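Local coordinates for protein glucanase (Clostridium thermocellum, PDB 5GXX) that probably hydrolyses beta-1,4-glucan chains such as cellulose, acting as a family 9 endoglucanase of the cellulosome, at residues I15-P27 with R35-Y49. The protein carries 1 engineered substitution. Sequence-based numbering, arbitrary orientation.
Sequences IYFYECQQAGPLP and RGDATMNDEVLGGWY
Y18, on the last turns of helix 7-20, sets CD1 over one face of the W48 indole, CD1 to CZ2 3.6 Å, in an oblique pair with ring planes inclined at 43°. Two broad aromatics suit this buried place, where helices 58-75 and 412-429 also pack on them. Farther along, the small methyl of A23 fits against the Y49 ring, CB to CZ 3.4 Å; with CG anti to the carbonyl carbon (chi1 -55°), that ring lies along the 21-23 backbone, and its hydroxyl donates to T39 OG1. G24, lacking a side chain, lets the A38 carbonyl and the M40 sulfur come close, SD lying 3.5 Å from G24 C.

Around this apolar centre the backbones pair as a single bridge at Q22 and W48: Y49 N donates to Q21 O, and A23 N to G47 O, almost straight at 175°. G46 N donates to G24 O on this run, while G24 N donates to A38 O on the loop's other arm. One water accepts from Q22 NE2 and W48 NE1; N30 binds Q22 OE1.

At the polar edge R35, its chain bent at chi2 and chi3, grips Q22 O end-on with NH1 (2.7 Å) and NH2 (2.9 Å), while NH1 also reaches C20 O from above that carbonyl's plane. D37 OD1 accepts from L26 N at 2.8 Å. The buried guanidinium, its charge probably balanced by E126 at NE, thus satisfies carbonyls at the helix end and just beyond, which probably fixes the chain's exit from the helix.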
# COMPACT_ATOMS: atom_id res chain seq x y z
N ILE A 15 1.18 45.28 12.70
CA ILE A 15 1.64 45.58 11.34
C ILE A 15 2.52 44.48 10.76
O ILE A 15 2.36 44.10 9.59
CB ILE A 15 2.38 46.93 11.31
CG1 ILE A 15 1.43 48.05 11.72
CG2 ILE A 15 2.96 47.22 9.91
CD1 ILE A 15 2.17 49.33 12.13
N TYR A 16 3.45 44.01 11.60
CA TYR A 16 4.39 42.95 11.24
C TYR A 16 3.64 41.71 10.78
O TYR A 16 4.12 41.00 9.90
CB TYR A 16 5.30 42.64 12.44
CG TYR A 16 6.22 41.45 12.31
CD1 TYR A 16 5.81 40.16 12.71
CD2 TYR A 16 7.51 41.59 11.81
CE1 TYR A 16 6.65 39.08 12.64
CE2 TYR A 16 8.40 40.50 11.76
CZ TYR A 16 7.95 39.26 12.17
OH TYR A 16 8.77 38.17 12.11
N PHE A 17 2.47 41.45 11.38
CA PHE A 17 1.62 40.36 10.88
C PHE A 17 1.51 40.35 9.35
O PHE A 17 1.64 39.28 8.75
CB PHE A 17 0.25 40.40 11.56
CG PHE A 17 -0.77 39.48 10.92
CD1 PHE A 17 -0.74 38.11 11.12
CD2 PHE A 17 -1.75 40.02 10.11
CE1 PHE A 17 -1.68 37.26 10.53
CE2 PHE A 17 -2.74 39.19 9.54
CZ PHE A 17 -2.70 37.80 9.73
N TYR A 18 1.26 41.51 8.75
CA TYR A 18 1.09 41.54 7.29
C TYR A 18 2.34 41.07 6.54
O TYR A 18 2.22 40.48 5.47
CB TYR A 18 0.61 42.90 6.81
CG TYR A 18 -0.81 43.15 7.26
CD1 TYR A 18 -1.89 42.63 6.55
CD2 TYR A 18 -1.07 43.86 8.44
CE1 TYR A 18 -3.19 42.80 6.99
CE2 TYR A 18 -2.37 44.05 8.89
CZ TYR A 18 -3.42 43.52 8.16
OH TYR A 18 -4.72 43.72 8.55
N GLU A 19 3.53 41.30 7.09
CA GLU A 19 4.74 40.76 6.45
C GLU A 19 4.80 39.24 6.49
O GLU A 19 5.38 38.59 5.61
CB GLU A 19 5.99 41.37 7.08
CG GLU A 19 6.09 42.84 6.73
CD GLU A 19 7.21 43.59 7.43
OE1 GLU A 19 8.30 43.05 7.64
OE2 GLU A 19 6.96 44.76 7.76
N CYS A 20 4.22 38.64 7.52
CA CYS A 20 4.09 37.18 7.59
C CYS A 20 3.16 36.64 6.49
O CYS A 20 3.23 35.46 6.14
CB CYS A 20 3.53 36.78 8.95
SG CYS A 20 4.61 37.19 10.32
N GLN A 21 2.29 37.50 5.97
CA GLN A 21 1.27 37.10 5.00
C GLN A 21 1.70 37.32 3.56
O GLN A 21 0.96 36.99 2.63
CB GLN A 21 -0.02 37.88 5.23
CG GLN A 21 -0.65 37.69 6.60
CD GLN A 21 -1.08 36.26 6.84
OE1 GLN A 21 -0.34 35.48 7.43
NE2 GLN A 21 -2.24 35.89 6.31
N GLN A 22 2.89 37.89 3.36
CA GLN A 22 3.28 38.27 2.01
C GLN A 22 3.56 37.10 1.07
O GLN A 22 4.27 36.16 1.43
CB GLN A 22 4.49 39.21 2.03
CG GLN A 22 4.14 40.58 2.57
CD GLN A 22 5.36 41.48 2.69
OE1 GLN A 22 6.50 41.01 2.71
NE2 GLN A 22 5.11 42.79 2.85
N ALA A 23 2.96 37.17 -0.11
CA ALA A 23 3.26 36.21 -1.16
C ALA A 23 4.47 36.70 -1.95
O ALA A 23 4.81 37.89 -1.92
CB ALA A 23 2.05 36.01 -2.05
N GLY A 24 5.14 35.78 -2.63
CA GLY A 24 6.32 36.12 -3.43
C GLY A 24 6.04 37.01 -4.63
O GLY A 24 4.97 36.94 -5.24
N PRO A 25 7.04 37.80 -5.04
CA PRO A 25 8.34 37.90 -4.38
C PRO A 25 8.30 38.84 -3.16
O PRO A 25 7.64 39.88 -3.19
CB PRO A 25 9.25 38.45 -5.48
CG PRO A 25 8.32 39.32 -6.29
CD PRO A 25 6.98 38.60 -6.28
N LEU A 26 9.00 38.46 -2.10
CA LEU A 26 9.02 39.29 -0.89
C LEU A 26 9.82 40.57 -1.17
O LEU A 26 10.80 40.53 -1.92
CB LEU A 26 9.64 38.53 0.29
CG LEU A 26 8.95 37.26 0.78
CD1 LEU A 26 9.59 36.73 2.04
CD2 LEU A 26 7.46 37.42 1.01
N PRO A 27 9.42 41.69 -0.55
CA PRO A 27 10.20 42.91 -0.69
C PRO A 27 11.48 42.79 0.12
O PRO A 27 11.55 41.98 1.06
CB PRO A 27 9.28 43.98 -0.08
CG PRO A 27 8.45 43.26 0.91
CD PRO A 27 8.32 41.84 0.42
N ARG A 35 10.04 33.43 6.41
CA ARG A 35 9.33 33.57 5.15
C ARG A 35 10.31 33.83 4.02
O ARG A 35 11.20 34.68 4.15
CB ARG A 35 8.28 34.69 5.18
CG ARG A 35 7.01 34.43 6.01
CD ARG A 35 6.19 33.20 5.58
NE ARG A 35 6.26 33.05 4.13
CZ ARG A 35 5.65 33.87 3.28
NH1 ARG A 35 4.81 34.82 3.71
NH2 ARG A 35 5.86 33.75 1.96
N GLY A 36 10.15 33.11 2.91
CA GLY A 36 10.88 33.39 1.68
C GLY A 36 9.89 33.58 0.55
O GLY A 36 8.68 33.47 0.78
N ASP A 37 10.39 33.81 -0.67
CA ASP A 37 9.55 33.86 -1.87
C ASP A 37 8.72 32.59 -1.95
O ASP A 37 9.20 31.47 -1.70
CB ASP A 37 10.40 33.98 -3.15
CG ASP A 37 11.05 35.34 -3.30
OD1 ASP A 37 10.68 36.30 -2.58
OD2 ASP A 37 11.97 35.46 -4.14
N ALA A 38 7.44 32.78 -2.26
CA ALA A 38 6.50 31.67 -2.34
C ALA A 38 5.49 31.96 -3.44
O ALA A 38 5.28 33.12 -3.81
CB ALA A 38 5.79 31.45 -0.99
N THR A 39 4.87 30.90 -3.95
CA THR A 39 3.86 30.95 -4.99
C THR A 39 4.28 31.81 -6.18
O THR A 39 3.50 32.59 -6.71
CB THR A 39 2.43 31.19 -4.44
OG1 THR A 39 2.31 32.50 -3.86
CG2 THR A 39 2.11 30.19 -3.33
N MET A 40 5.54 31.63 -6.59
CA MET A 40 6.14 32.42 -7.66
C MET A 40 5.55 32.12 -9.04
O MET A 40 5.81 32.86 -9.98
CB MET A 40 7.67 32.27 -7.67
CG MET A 40 8.34 32.96 -6.48
SD MET A 40 8.07 34.73 -6.34
CE MET A 40 9.02 35.33 -7.74
N ASN A 41 4.79 31.03 -9.16
CA ASN A 41 4.09 30.72 -10.40
C ASN A 41 2.68 31.32 -10.49
O ASN A 41 1.96 31.12 -11.47
CB ASN A 41 4.06 29.20 -10.63
CG ASN A 41 5.44 28.62 -10.89
OD1 ASN A 41 6.34 29.30 -11.39
ND2 ASN A 41 5.60 27.34 -10.57
N ASP A 42 2.28 32.08 -9.48
CA ASP A 42 0.96 32.68 -9.49
C ASP A 42 0.77 33.64 -10.67
O ASP A 42 1.71 34.30 -11.12
CB ASP A 42 0.69 33.43 -8.18
CG ASP A 42 0.36 32.49 -7.04
OD1 ASP A 42 0.27 31.26 -7.24
OD2 ASP A 42 0.20 33.02 -5.91
N GLU A 43 -0.47 33.71 -11.16
CA GLU A 43 -0.79 34.58 -12.29
C GLU A 43 -0.55 36.06 -12.00
O GLU A 43 -0.12 36.82 -12.87
CB GLU A 43 -2.24 34.35 -12.71
CG GLU A 43 -2.73 35.24 -13.87
CD GLU A 43 -2.08 34.87 -15.20
OE1 GLU A 43 -1.51 33.77 -15.32
OE2 GLU A 43 -2.13 35.70 -16.14
N VAL A 44 -0.85 36.47 -10.76
CA VAL A 44 -0.50 37.80 -10.27
C VAL A 44 0.35 37.61 -9.02
O VAL A 44 -0.04 36.90 -8.09
CB VAL A 44 -1.75 38.62 -9.91
CG1 VAL A 44 -1.35 40.03 -9.50
CG2 VAL A 44 -2.71 38.67 -11.09
N LEU A 45 1.51 38.26 -9.02
CA LEU A 45 2.48 38.10 -7.95
C LEU A 45 2.22 39.07 -6.80
O LEU A 45 1.53 40.07 -6.97
CB LEU A 45 3.89 38.30 -8.50
CG LEU A 45 4.31 37.30 -9.57
CD1 LEU A 45 5.65 37.73 -10.15
CD2 LEU A 45 4.40 35.92 -8.95
N GLY A 46 2.82 38.77 -5.65
CA GLY A 46 2.69 39.59 -4.45
C GLY A 46 1.34 39.52 -3.78
O GLY A 46 0.60 38.55 -3.95
N GLY A 47 1.00 40.58 -3.04
CA GLY A 47 -0.24 40.61 -2.28
C GLY A 47 -0.14 39.71 -1.06
O GLY A 47 0.94 39.20 -0.73
N TRP A 48 -1.27 39.52 -0.37
CA TRP A 48 -1.27 38.76 0.88
C TRP A 48 -2.02 37.45 0.76
O TRP A 48 -3.11 37.44 0.16
CB TRP A 48 -1.97 39.52 2.01
CG TRP A 48 -1.30 40.80 2.43
CD1 TRP A 48 0.04 41.03 2.62
CD2 TRP A 48 -1.96 42.04 2.71
NE1 TRP A 48 0.25 42.34 3.03
CE2 TRP A 48 -0.96 42.98 3.07
CE3 TRP A 48 -3.31 42.46 2.70
CZ2 TRP A 48 -1.27 44.29 3.42
CZ3 TRP A 48 -3.60 43.77 3.04
CH2 TRP A 48 -2.58 44.67 3.40
N TYR A 49 -1.50 36.40 1.39
CA TYR A 49 -2.32 35.22 1.68
C TYR A 49 -3.40 35.66 2.66
O TYR A 49 -3.16 36.52 3.54
CB TYR A 49 -1.50 34.07 2.26
CG TYR A 49 -0.36 33.71 1.35
CD1 TYR A 49 -0.60 33.38 0.02
CD2 TYR A 49 0.96 33.71 1.81
CE1 TYR A 49 0.42 33.06 -0.84
CE2 TYR A 49 2.00 33.37 0.96
CZ TYR A 49 1.73 33.05 -0.36
OH TYR A 49 2.78 32.78 -1.20
O HOH W 1 2.56 44.03 3.31
O HOH W 2 3.03 35.04 -5.35
O HOH W 3 12.44 38.44 -2.41